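Local coordinates for protein benzyl alcohol dehydrogenase (Acinetobacter calcoaceticus, PDB 1F8F) that oxidises aromatic (aryl) alcohols such as benzyl alcohol to the aldehyde with bound NAD as hydride acceptor, as a zinc-containing medium-chain-type alcohol dehydrogenase, at residues G174-A179 / V314-G319; I217-D222 / K252-G257; F261-T266 / A286-P291. One frame throughout, in Å; residues are numbered along the deposited sequence.

Contact 1 of 3, residues G174-A179 / V314-G319; sequences GIQTGA and VVEGSG. With NAD (nicotinamide-adenine-dinucleotide), chain F.
Glu316, Gly317 and Ser318 all take positive phi, and the loop they form lies against the helix carrying Gln176 and Thr177. The two backbones come nearest at Gly317, whose CA is 4.1 Å from Thr177 CA and faces the carbonyl oxygens of Gln176 and Thr177 with no side chain in between. No hydrogen bond joins the segments. In the Glu316 chain, chi2 of -88° turns CD back from the extended line, and OE1 comes to face the helix side chains, 3.5 Å from Thr177 OG1 and 3.6 Å from Gln176 NE2. These are contacts rather than bonds, and the amide and carboxylate planes are turned 77° from each other. The polar ends of Thr177 and Gln176 have partners outside the two segments: Thr177 OG1 bonds to the carbonyl of Cys173, a zinc ligand, and Gln176 NE2 to Ser90 OG. Thr177 OG1 also sits 3.5 Å from NAD C4N, the carbon that takes up hydride. The loop backbone reads the carboxamide, with Glu316 N giving a 2.7 Å bond to NAD O7N and NAD N7N a 3.3 Å bond to Val314 O. The nicotinamide is thus set between helix and loop near the zinc. The loop runs from strand 310-313 to helix 321-333, whose Pro321 and Ile325 touch Gln176, while Ile175 packs on Ser205 of helix 201-213.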
loop_
_atom_site.group_PDB
_atom_site.type_symbol
_atom_site.label_atom_id
_atom_site.label_comp_id
_atom_site.label_asym_id
_atom_site.label_seq_id
_atom_site.Cartn_x
_atom_site.Cartn_y
_atom_site.Cartn_z
ATOM N N GLY A 174 -16.342 21.273 3.032
ATOM C CA GLY A 174 -17.263 20.193 2.619
ATOM C C GLY A 174 -16.989 19.450 1.312
ATOM O O GLY A 174 -17.218 18.216 1.253
ATOM N N ILE A 175 -16.579 20.109 0.234
ATOM C CA ILE A 175 -16.295 19.448 -1.038
ATOM C C ILE A 175 -15.037 18.579 -0.983
ATOM O O ILE A 175 -15.099 17.426 -1.375
ATOM C CB ILE A 175 -16.253 20.448 -2.199
ATOM C CG1 ILE A 175 -17.341 21.533 -2.049
ATOM C CG2 ILE A 175 -16.417 19.739 -3.559
ATOM C CD1 ILE A 175 -18.786 21.049 -2.065
ATOM N N GLN A 176 -13.937 19.043 -0.343
ATOM C CA GLN A 176 -12.720 18.282 -0.162
ATOM C C GLN A 176 -12.987 17.105 0.766
ATOM O O GLN A 176 -12.391 16.024 0.606
ATOM C CB GLN A 176 -11.486 19.058 0.315
ATOM C CG GLN A 176 -11.362 19.543 1.752
ATOM C CD GLN A 176 -10.027 20.233 2.014
ATOM O OE1 GLN A 176 -9.130 20.090 1.176
ATOM N NE2 GLN A 176 -9.793 21.011 3.073
ATOM N N THR A 177 -13.906 17.303 1.714
ATOM C CA THR A 177 -14.166 16.241 2.686
ATOM C C THR A 177 -14.790 15.033 1.986
ATOM O O THR A 177 -14.403 13.874 2.155
ATOM C CB THR A 177 -15.086 16.678 3.859
ATOM O OG1 THR A 177 -14.465 17.651 4.700
ATOM C CG2 THR A 177 -15.444 15.484 4.751
ATOM N N GLY A 178 -15.762 15.291 1.158
ATOM C CA GLY A 178 -16.471 14.220 0.480
ATOM C C GLY A 178 -15.683 13.591 -0.646
ATOM O O GLY A 178 -15.705 12.342 -0.744
ATOM N N ALA A 179 -15.092 14.449 -1.480
ATOM C CA ALA A 179 -14.293 13.959 -2.610
ATOM C C ALA A 179 -13.053 13.234 -2.110
ATOM O O ALA A 179 -12.666 12.174 -2.617
ATOM C CB ALA A 179 -13.812 15.117 -3.518
ATOM N N VAL A 314 -12.496 9.431 9.225
ATOM C CA VAL A 314 -11.852 10.361 8.299
ATOM C C VAL A 314 -12.142 11.842 8.599
ATOM O O VAL A 314 -13.313 12.233 8.642
ATOM C CB VAL A 314 -12.326 10.096 6.854
ATOM C CG1 VAL A 314 -11.887 11.207 5.905
ATOM C CG2 VAL A 314 -11.848 8.761 6.284
ATOM N N VAL A 315 -11.119 12.672 8.681
ATOM C CA VAL A 315 -11.214 14.126 8.890
ATOM C C VAL A 315 -10.804 14.857 7.613
ATOM O O VAL A 315 -9.740 14.598 7.037
ATOM C CB VAL A 315 -10.256 14.656 10.007
ATOM C CG1 VAL A 315 -10.414 16.147 10.333
ATOM C CG2 VAL A 315 -10.422 13.883 11.305
ATOM N N GLU A 316 -11.666 15.743 7.106
ATOM C CA GLU A 316 -11.422 16.568 5.959
ATOM C C GLU A 316 -10.868 15.832 4.752
ATOM O O GLU A 316 -10.190 16.422 3.888
ATOM C CB GLU A 316 -10.440 17.715 6.333
ATOM C CG GLU A 316 -10.959 18.572 7.472
ATOM C CD GLU A 316 -11.847 19.711 6.929
ATOM O OE1 GLU A 316 -11.949 19.945 5.702
ATOM O OE2 GLU A 316 -12.454 20.393 7.745
ATOM N N GLY A 317 -11.289 14.584 4.531
ATOM C CA GLY A 317 -10.928 13.832 3.349
ATOM C C GLY A 317 -9.514 13.275 3.397
ATOM O O GLY A 317 -9.092 12.708 2.365
ATOM N N SER A 318 -8.788 13.322 4.486
ATOM C CA SER A 318 -7.401 12.865 4.551
ATOM C C SER A 318 -6.432 13.386 3.502
ATOM O O SER A 318 -5.408 12.705 3.334
ATOM C CB SER A 318 -7.389 11.323 4.530
ATOM O OG SER A 318 -8.276 10.860 5.559
ATOM N N GLY A 319 -6.528 14.507 2.769
ATOM C CA GLY A 319 -5.338 14.652 1.855
ATOM C C GLY A 319 -4.379 15.696 2.427
ATOM O O GLY A 319 -4.268 15.950 3.614
HETATM P PA NAD F . -26.155 18.231 4.984
HETATM O O1A NAD F . -26.048 19.046 3.733
HETATM O O2A NAD F . -27.159 18.632 5.980
HETATM O O5B NAD F . -26.222 16.684 4.633
HETATM C C5B NAD F . -26.537 15.522 5.438
HETATM C C4B NAD F . -27.690 14.737 4.831
HETATM O O4B NAD F . -28.058 13.649 5.744
HETATM C C3B NAD F . -28.991 15.507 4.547
HETATM O O3B NAD F . -29.287 15.562 3.158
HETATM C C2B NAD F . -30.102 14.744 5.266
HETATM O O2B NAD F . -31.313 14.578 4.517
HETATM C C1B NAD F . -29.429 13.383 5.510
HETATM N N9A NAD F . -29.963 12.633 6.642
HETATM C C8A NAD F . -30.111 13.027 7.947
HETATM N N7A NAD F . -30.635 12.077 8.722
HETATM C C5A NAD F . -30.846 11.020 7.853
HETATM C C6A NAD F . -31.376 9.730 8.038
HETATM N N6A NAD F . -31.803 9.232 9.195
HETATM N N1A NAD F . -31.429 8.915 6.954
HETATM C C2A NAD F . -30.994 9.393 5.746
HETATM N N3A NAD F . -30.488 10.559 5.477
HETATM C C4A NAD F . -30.447 11.340 6.571
HETATM O O3 NAD F . -24.675 18.285 5.667
HETATM P PN NAD F . -23.280 18.250 4.894
HETATM O O1N NAD F . -23.326 17.297 3.770
HETATM O O2N NAD F . -22.916 19.618 4.497
HETATM O O5D NAD F . -22.340 17.721 6.112
HETATM C C5D NAD F . -22.342 16.320 6.432
HETATM C C4D NAD F . -21.833 15.979 7.785
HETATM O O4D NAD F . -20.376 15.841 7.821
HETATM C C3D NAD F . -22.224 16.770 9.039
HETATM O O3D NAD F . -22.199 15.876 10.169
HETATM C C2D NAD F . -20.998 17.685 9.166
HETATM O O2D NAD F . -20.892 18.355 10.413
HETATM C C1D NAD F . -19.949 16.579 8.978
HETATM N N1N NAD F . -18.666 17.152 8.584
HETATM C C2N NAD F . -17.571 16.403 8.872
HETATM C C3N NAD F . -16.334 16.873 8.472
HETATM C C7N NAD F . -15.002 16.085 8.729
HETATM O O7N NAD F . -13.933 16.580 8.373
HETATM N N7N NAD F . -15.156 14.862 9.350
HETATM C C4N NAD F . -16.215 18.094 7.746
HETATM C C5N NAD F . -17.410 18.403 7.061
HETATM C C6N NAD F . -18.675 17.994 7.428
#

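Contact 2 of 3, residues I217-D222 / K252-G257. With NAD (nicotinamide-adenine-dinucleotide), chain F.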
loop_
_atom_site.group_PDB
_atom_site.type_symbol
_atom_site.label_atom_id
_atom_site.label_comp_id
_atom_site.label_asym_id
_atom_site.label_seq_id
_atom_site.Cartn_x
_atom_site.Cartn_y
_atom_site.Cartn_z
ATOM N N ILE A 217 -21.016 0.929 -10.115
ATOM C CA ILE A 217 -22.264 1.034 -9.381
ATOM C C ILE A 217 -22.162 2.146 -8.334
ATOM O O ILE A 217 -21.309 2.163 -7.426
ATOM C CB ILE A 217 -22.605 -0.338 -8.762
ATOM C CG1 ILE A 217 -23.108 -1.414 -9.742
ATOM C CG2 ILE A 217 -23.656 -0.158 -7.684
ATOM C CD1 ILE A 217 -23.191 -2.808 -9.120
ATOM N N ILE A 218 -23.011 3.171 -8.416
ATOM C CA ILE A 218 -22.963 4.360 -7.557
ATOM C C ILE A 218 -24.344 4.666 -6.975
ATOM O O ILE A 218 -25.292 5.105 -7.645
ATOM C CB ILE A 218 -22.408 5.550 -8.359
ATOM C CG1 ILE A 218 -21.016 5.257 -8.948
ATOM C CG2 ILE A 218 -22.289 6.784 -7.490
ATOM C CD1 ILE A 218 -20.376 6.302 -9.844
ATOM N N ILE A 219 -24.449 4.442 -5.662
ATOM C CA ILE A 219 -25.685 4.468 -4.930
ATOM C C ILE A 219 -25.772 5.628 -3.964
ATOM O O ILE A 219 -24.737 6.040 -3.422
ATOM C CB ILE A 219 -25.879 3.123 -4.178
ATOM C CG1 ILE A 219 -25.826 1.899 -5.110
ATOM C CG2 ILE A 219 -27.140 3.154 -3.371
ATOM C CD1 ILE A 219 -25.907 0.544 -4.425
ATOM N N ALA A 220 -26.999 6.165 -3.824
ATOM C CA ALA A 220 -27.230 7.224 -2.851
ATOM C C ALA A 220 -28.502 6.917 -2.041
ATOM O O ALA A 220 -29.505 6.575 -2.655
ATOM C CB ALA A 220 -27.332 8.575 -3.536
ATOM N N VAL A 221 -28.437 6.992 -0.718
ATOM C CA VAL A 221 -29.478 6.742 0.256
ATOM C C VAL A 221 -29.777 8.008 1.075
ATOM O O VAL A 221 -28.861 8.734 1.456
ATOM C CB VAL A 221 -29.040 5.647 1.260
ATOM C CG1 VAL A 221 -30.110 5.243 2.263
ATOM C CG2 VAL A 221 -28.495 4.389 0.567
ATOM N N ASP A 222 -31.045 8.457 1.156
ATOM C CA ASP A 222 -31.422 9.629 1.952
ATOM C C ASP A 222 -32.893 9.535 2.376
ATOM O O ASP A 222 -33.607 8.609 1.972
ATOM C CB ASP A 222 -31.263 10.993 1.266
ATOM C CG ASP A 222 -30.999 12.174 2.130
ATOM O OD1 ASP A 222 -31.915 12.624 2.874
ATOM O OD2 ASP A 222 -29.896 12.809 2.174
ATOM N N LYS A 252 -27.693 -4.956 -0.854
ATOM C CA LYS A 252 -27.153 -6.298 -1.100
ATOM C C LYS A 252 -27.625 -6.942 -2.390
ATOM O O LYS A 252 -26.812 -7.577 -3.134
ATOM C CB LYS A 252 -27.488 -7.203 0.092
ATOM C CG LYS A 252 -26.429 -7.292 1.195
ATOM C CD LYS A 252 -27.064 -7.776 2.487
ATOM C CE LYS A 252 -26.098 -7.777 3.646
ATOM N NZ LYS A 252 -25.489 -9.121 3.922
ATOM N N GLU A 253 -28.930 -6.730 -2.725
ATOM C CA GLU A 253 -29.400 -7.317 -4.018
ATOM C C GLU A 253 -28.805 -6.605 -5.214
ATOM O O GLU A 253 -28.435 -7.248 -6.207
ATOM C CB GLU A 253 -30.923 -7.427 -4.064
ATOM C CG GLU A 253 -31.764 -6.169 -4.001
ATOM C CD GLU A 253 -33.144 -6.201 -3.359
ATOM O OE1 GLU A 253 -33.638 -7.232 -2.851
ATOM O OE2 GLU A 253 -33.894 -5.177 -3.311
ATOM N N ILE A 254 -28.678 -5.286 -5.194
ATOM C CA ILE A 254 -28.116 -4.491 -6.285
ATOM C C ILE A 254 -26.648 -4.852 -6.550
ATOM O O ILE A 254 -26.239 -4.892 -7.725
ATOM C CB ILE A 254 -28.177 -2.986 -5.911
ATOM C CG1 ILE A 254 -29.652 -2.492 -5.933
ATOM C CG2 ILE A 254 -27.361 -2.048 -6.799
ATOM C CD1 ILE A 254 -29.866 -1.069 -5.373
ATOM N N THR A 255 -25.828 -5.110 -5.525
ATOM C CA THR A 255 -24.417 -5.381 -5.686
ATOM C C THR A 255 -24.046 -6.860 -5.587
ATOM O O THR A 255 -22.885 -7.274 -5.509
ATOM C CB THR A 255 -23.549 -4.676 -4.616
ATOM O OG1 THR A 255 -23.946 -5.076 -3.285
ATOM C CG2 THR A 255 -23.779 -3.172 -4.653
ATOM N N ASP A 256 -25.053 -7.690 -5.606
ATOM C CA ASP A 256 -24.946 -9.146 -5.541
ATOM C C ASP A 256 -24.128 -9.570 -4.326
ATOM O O ASP A 256 -23.135 -10.250 -4.573
ATOM C CB ASP A 256 -24.412 -9.733 -6.846
ATOM C CG ASP A 256 -24.430 -11.243 -6.837
ATOM O OD1 ASP A 256 -25.297 -11.809 -6.107
ATOM O OD2 ASP A 256 -23.597 -11.879 -7.538
ATOM N N GLY A 257 -24.492 -9.192 -3.107
ATOM C CA GLY A 257 -23.743 -9.568 -1.901
ATOM C C GLY A 257 -23.284 -8.450 -0.956
ATOM O O GLY A 257 -22.981 -8.717 0.240
HETATM P PA NAD F . -26.155 18.231 4.984
HETATM O O1A NAD F . -26.048 19.046 3.733
HETATM O O2A NAD F . -27.159 18.632 5.980
HETATM O O5B NAD F . -26.222 16.684 4.633
HETATM C C5B NAD F . -26.537 15.522 5.438
HETATM C C4B NAD F . -27.690 14.737 4.831
HETATM O O4B NAD F . -28.058 13.649 5.744
HETATM C C3B NAD F . -28.991 15.507 4.547
HETATM O O3B NAD F . -29.287 15.562 3.158
HETATM C C2B NAD F . -30.102 14.744 5.266
HETATM O O2B NAD F . -31.313 14.578 4.517
HETATM C C1B NAD F . -29.429 13.383 5.510
HETATM N N9A NAD F . -29.963 12.633 6.642
HETATM C C8A NAD F . -30.111 13.027 7.947
HETATM N N7A NAD F . -30.635 12.077 8.722
HETATM C C5A NAD F . -30.846 11.020 7.853
HETATM C C6A NAD F . -31.376 9.730 8.038
HETATM N N6A NAD F . -31.803 9.232 9.195
HETATM N N1A NAD F . -31.429 8.915 6.954
HETATM C C2A NAD F . -30.994 9.393 5.746
HETATM N N3A NAD F . -30.488 10.559 5.477
HETATM C C4A NAD F . -30.447 11.340 6.571
HETATM O O3 NAD F . -24.675 18.285 5.667
HETATM P PN NAD F . -23.280 18.250 4.894
HETATM O O1N NAD F . -23.326 17.297 3.770
HETATM O O2N NAD F . -22.916 19.618 4.497
HETATM O O5D NAD F . -22.340 17.721 6.112
HETATM C C5D NAD F . -22.342 16.320 6.432
HETATM C C4D NAD F . -21.833 15.979 7.785
HETATM O O4D NAD F . -20.376 15.841 7.821
HETATM C C3D NAD F . -22.224 16.770 9.039
HETATM O O3D NAD F . -22.199 15.876 10.169
HETATM C C2D NAD F . -20.998 17.685 9.166
HETATM O O2D NAD F . -20.892 18.355 10.413
HETATM C C1D NAD F . -19.949 16.579 8.978
HETATM N N1N NAD F . -18.666 17.152 8.584
HETATM C C2N NAD F . -17.571 16.403 8.872
HETATM C C3N NAD F . -16.334 16.873 8.472
HETATM C C7N NAD F . -15.002 16.085 8.729
HETATM O O7N NAD F . -13.933 16.580 8.373
HETATM N N7N NAD F . -15.156 14.862 9.350
HETATM C C4N NAD F . -16.215 18.094 7.746
HETATM C C5N NAD F . -17.410 18.403 7.061
HETATM C C6N NAD F . -18.675 17.994 7.428
#
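Thr255 OG1 is gripped twice at the end of helix 247-254: it accepts from Gly258 N and bonds to the carbonyl of Ile251. With the hydroxyl so occupied, chi1 of 58° leaves CG2 beside the backbone N, and this methyl is what meets the strand, 4.3 Å from Ile217 CG2 and equally far from Ile219 CD1. The rest of the contact is mostly aliphatic. Ile219 points the end of its chain, CD1, at the CG2 branch of Ile254, 3.8 Å away. Ile217, nearer the start of the strand, puts its CD1 3.9 Å from the carbonyl oxygen of Ile254. No hydrogen bond crosses, and the helix end rests on the strand chiefly through methyl groups. Behind it the chain turns off in a Schellman motif: Gly257 N bonds to Lys252 O at 2.8 Å, a weak bond runs from Asp256 N to Glu253 O, and Asp256 has positive phi. At the far end of the strand Asp222 turns to NAD, receiving O2B on OD1 at 2.6 Å and O3B on OD2 at 3.0 Å. Val224 N and Ala199 N hold those same two oxygens in place. An acid closing the second strand and clasping both adenosine ribose hydroxyls is the mark of an NAD-preferring Rossmann fold.

Contact 3 of 3, residues F261-T266 / A286-P291. With NAD (nicotinamide-adenine-dinucleotide), chain F.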
loop_
_atom_site.group_PDB
_atom_site.type_symbol
_atom_site.label_atom_id
_atom_site.label_comp_id
_atom_site.label_asym_id
_atom_site.label_seq_id
_atom_site.Cartn_x
_atom_site.Cartn_y
_atom_site.Cartn_z
ATOM N N PHE A 261 -17.256 -0.288 -1.304
ATOM C CA PHE A 261 -16.874 0.921 -0.617
ATOM C C PHE A 261 -18.035 1.762 -0.087
ATOM O O PHE A 261 -19.020 1.872 -0.799
ATOM C CB PHE A 261 -16.015 1.812 -1.529
ATOM C CG PHE A 261 -14.740 1.217 -2.034
ATOM C CD1 PHE A 261 -13.560 1.304 -1.328
ATOM C CD2 PHE A 261 -14.709 0.534 -3.244
ATOM C CE1 PHE A 261 -12.362 0.706 -1.789
ATOM C CE2 PHE A 261 -13.576 -0.048 -3.737
ATOM C CZ PHE A 261 -12.389 0.060 -3.017
ATOM N N ALA A 262 -17.920 2.348 1.132
ATOM C CA ALA A 262 -19.001 3.200 1.589
ATOM C C ALA A 262 -18.620 4.421 2.392
ATOM O O ALA A 262 -17.565 4.498 3.022
ATOM C CB ALA A 262 -19.974 2.321 2.364
ATOM N N LEU A 263 -19.544 5.382 2.430
ATOM C CA LEU A 263 -19.410 6.613 3.176
ATOM C C LEU A 263 -20.607 6.857 4.095
ATOM O O LEU A 263 -21.744 7.001 3.620
ATOM C CB LEU A 263 -19.190 7.868 2.342
ATOM C CG LEU A 263 -18.928 9.224 2.934
ATOM C CD1 LEU A 263 -17.464 9.502 3.245
ATOM C CD2 LEU A 263 -19.408 10.402 2.079
ATOM N N GLU A 264 -20.292 7.120 5.372
ATOM C CA GLU A 264 -21.328 7.471 6.357
ATOM C C GLU A 264 -21.253 8.992 6.556
ATOM O O GLU A 264 -20.239 9.427 7.090
ATOM C CB GLU A 264 -21.143 6.819 7.737
ATOM C CG GLU A 264 -22.469 6.570 8.486
ATOM C CD GLU A 264 -23.267 7.868 8.629
ATOM O OE1 GLU A 264 -22.843 8.723 9.442
ATOM O OE2 GLU A 264 -24.242 8.076 7.884
ATOM N N SER A 265 -22.226 9.769 6.093
ATOM C CA SER A 265 -22.254 11.193 6.306
ATOM C C SER A 265 -23.487 11.702 7.083
ATOM O O SER A 265 -23.595 12.908 7.122
ATOM C CB SER A 265 -22.191 12.061 5.024
ATOM O OG SER A 265 -23.344 12.112 4.198
ATOM N N THR A 266 -24.380 10.910 7.672
ATOM C CA THR A 266 -25.477 11.471 8.431
ATOM C C THR A 266 -25.114 11.805 9.892
ATOM O O THR A 266 -25.719 12.671 10.556
ATOM C CB THR A 266 -26.676 10.546 8.429
ATOM O OG1 THR A 266 -26.336 9.270 9.023
ATOM C CG2 THR A 266 -27.176 10.200 7.033
ATOM N N ALA A 286 -15.981 4.446 5.340
ATOM C CA ALA A 286 -15.338 5.618 5.892
ATOM C C ALA A 286 -16.336 6.458 6.715
ATOM O O ALA A 286 -17.374 6.781 6.151
ATOM C CB ALA A 286 -14.721 6.519 4.806
ATOM N N VAL A 287 -16.004 6.923 7.930
ATOM C CA VAL A 287 -16.908 7.670 8.755
ATOM C C VAL A 287 -16.643 9.162 8.769
ATOM O O VAL A 287 -15.642 9.540 9.360
ATOM C CB VAL A 287 -16.876 7.115 10.214
ATOM C CG1 VAL A 287 -17.803 7.877 11.149
ATOM C CG2 VAL A 287 -17.352 5.644 10.275
ATOM N N VAL A 288 -17.467 10.029 8.157
ATOM C CA VAL A 288 -17.223 11.464 8.210
ATOM C C VAL A 288 -18.287 12.232 8.989
ATOM O O VAL A 288 -18.090 13.383 9.421
ATOM C CB VAL A 288 -17.057 12.156 6.828
ATOM C CG1 VAL A 288 -15.827 11.618 6.085
ATOM C CG2 VAL A 288 -18.225 12.027 5.852
ATOM N N GLY A 289 -19.503 11.739 9.180
ATOM C CA GLY A 289 -20.546 12.473 9.913
ATOM C C GLY A 289 -20.399 12.212 11.417
ATOM O O GLY A 289 -20.065 11.120 11.850
ATOM N N ALA A 290 -20.724 13.134 12.265
ATOM C CA ALA A 290 -20.630 13.056 13.699
ATOM C C ALA A 290 -21.882 13.298 14.529
ATOM O O ALA A 290 -22.569 14.305 14.374
ATOM C CB ALA A 290 -19.738 14.288 14.051
ATOM N N PRO A 291 -22.096 12.511 15.560
ATOM C CA PRO A 291 -23.177 12.747 16.514
ATOM C C PRO A 291 -22.692 13.682 17.632
ATOM O O PRO A 291 -21.542 14.136 17.669
ATOM C CB PRO A 291 -23.452 11.346 17.013
ATOM C CG PRO A 291 -22.211 10.542 16.825
ATOM C CD PRO A 291 -21.371 11.249 15.798
HETATM P PA NAD F . -26.155 18.231 4.984
HETATM O O1A NAD F . -26.048 19.046 3.733
HETATM O O2A NAD F . -27.159 18.632 5.980
HETATM O O5B NAD F . -26.222 16.684 4.633
HETATM C C5B NAD F . -26.537 15.522 5.438
HETATM C C4B NAD F . -27.690 14.737 4.831
HETATM O O4B NAD F . -28.058 13.649 5.744
HETATM C C3B NAD F . -28.991 15.507 4.547
HETATM O O3B NAD F . -29.287 15.562 3.158
HETATM C C2B NAD F . -30.102 14.744 5.266
HETATM O O2B NAD F . -31.313 14.578 4.517
HETATM C C1B NAD F . -29.429 13.383 5.510
HETATM N N9A NAD F . -29.963 12.633 6.642
HETATM C C8A NAD F . -30.111 13.027 7.947
HETATM N N7A NAD F . -30.635 12.077 8.722
HETATM C C5A NAD F . -30.846 11.020 7.853
HETATM C C6A NAD F . -31.376 9.730 8.038
HETATM N N6A NAD F . -31.803 9.232 9.195
HETATM N N1A NAD F . -31.429 8.915 6.954
HETATM C C2A NAD F . -30.994 9.393 5.746
HETATM N N3A NAD F . -30.488 10.559 5.477
HETATM C C4A NAD F . -30.447 11.340 6.571
HETATM O O3 NAD F . -24.675 18.285 5.667
HETATM P PN NAD F . -23.280 18.250 4.894
HETATM O O1N NAD F . -23.326 17.297 3.770
HETATM O O2N NAD F . -22.916 19.618 4.497
HETATM O O5D NAD F . -22.340 17.721 6.112
HETATM C C5D NAD F . -22.342 16.320 6.432
HETATM C C4D NAD F . -21.833 15.979 7.785
HETATM O O4D NAD F . -20.376 15.841 7.821
HETATM C C3D NAD F . -22.224 16.770 9.039
HETATM O O3D NAD F . -22.199 15.876 10.169
HETATM C C2D NAD F . -20.998 17.685 9.166
HETATM O O2D NAD F . -20.892 18.355 10.413
HETATM C C1D NAD F . -19.949 16.579 8.978
HETATM N N1N NAD F . -18.666 17.152 8.584
HETATM C C2N NAD F . -17.571 16.403 8.872
HETATM C C3N NAD F . -16.334 16.873 8.472
HETATM C C7N NAD F . -15.002 16.085 8.729
HETATM O O7N NAD F . -13.933 16.580 8.373
HETATM N N7N NAD F . -15.156 14.862 9.350
HETATM C C4N NAD F . -16.215 18.094 7.746
HETATM C C5N NAD F . -17.410 18.403 7.061
HETATM C C6N NAD F . -18.675 17.994 7.428
HETATM O O HOH W 1 -21.416 8.746 11.923
#
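Leu263 pairs with Ala286 and Glu264 with Val287 as parallel strands, their directions only 14° apart. Ala286 N gives a 2.8 Å bond to Ala262 O, and Glu264 N returns one to Ala286 O. Where the strands end the pattern changes: Glu264 O accepts from both Val288 N at 3.0 Å and Gly289 N at 3.2 Å, the first nearly in line with the carbonyl and the second well off it, so one oxygen pins the chain as it turns away. Gly289, without a side chain, settles close against Ser265.

Leu263, on the face it shares with Ala286, reaches past the strand end to Val288 of the loop, its chain roughly perpendicular to the valine's and its CD1 touching Val288 CG2 at 3.7 Å. Glu264 lies on the other face with its chain bent back to its own loop. Its OE2 takes Thr266 N at 2.8 Å and Thr266 OG1 at 2.7 Å from opposite faces of the carboxylate, while OE1 accepts from Gly267 N and from a water that also bonds to Gly289 O. Four donors therefore fix the buried carboxylate, which ties the two loops together.

Both loops meet the cofactor. NAD N7N bonds to Val288 O at 3.3 Å, and Thr266 CG2 packs on the adenine at C4A. Pro291 O bonds to Asn302 of the second subunit. Neighbouring parallel strands joined through helix 269-277, with NAD across their C-terminal ends, form a beta-alpha-beta crossover in the second half of a Rossmann fold.

Following the chain, helix 174-186 opens contact 1, which closes only at 314-319, tying that helix to the loop after strand 310-313. Within this long loop the two others lie in series, and none crosses another. Contact 2 joins strand 217-222 to the end of helix 247-254; it touches neither of the others but leads, through the turn after that helix, into strand 259-264, which contact 3 pairs with its neighbour 283-287 in the same sheet. Contacts 1 and 3 touch, with Val314 N probably bonded to Val287 O and Thr177 packing on Val288. All three meet NAD, contact 2 at the adenosine ribose, contact 1 at the nicotinamide and contact 3 at both halves.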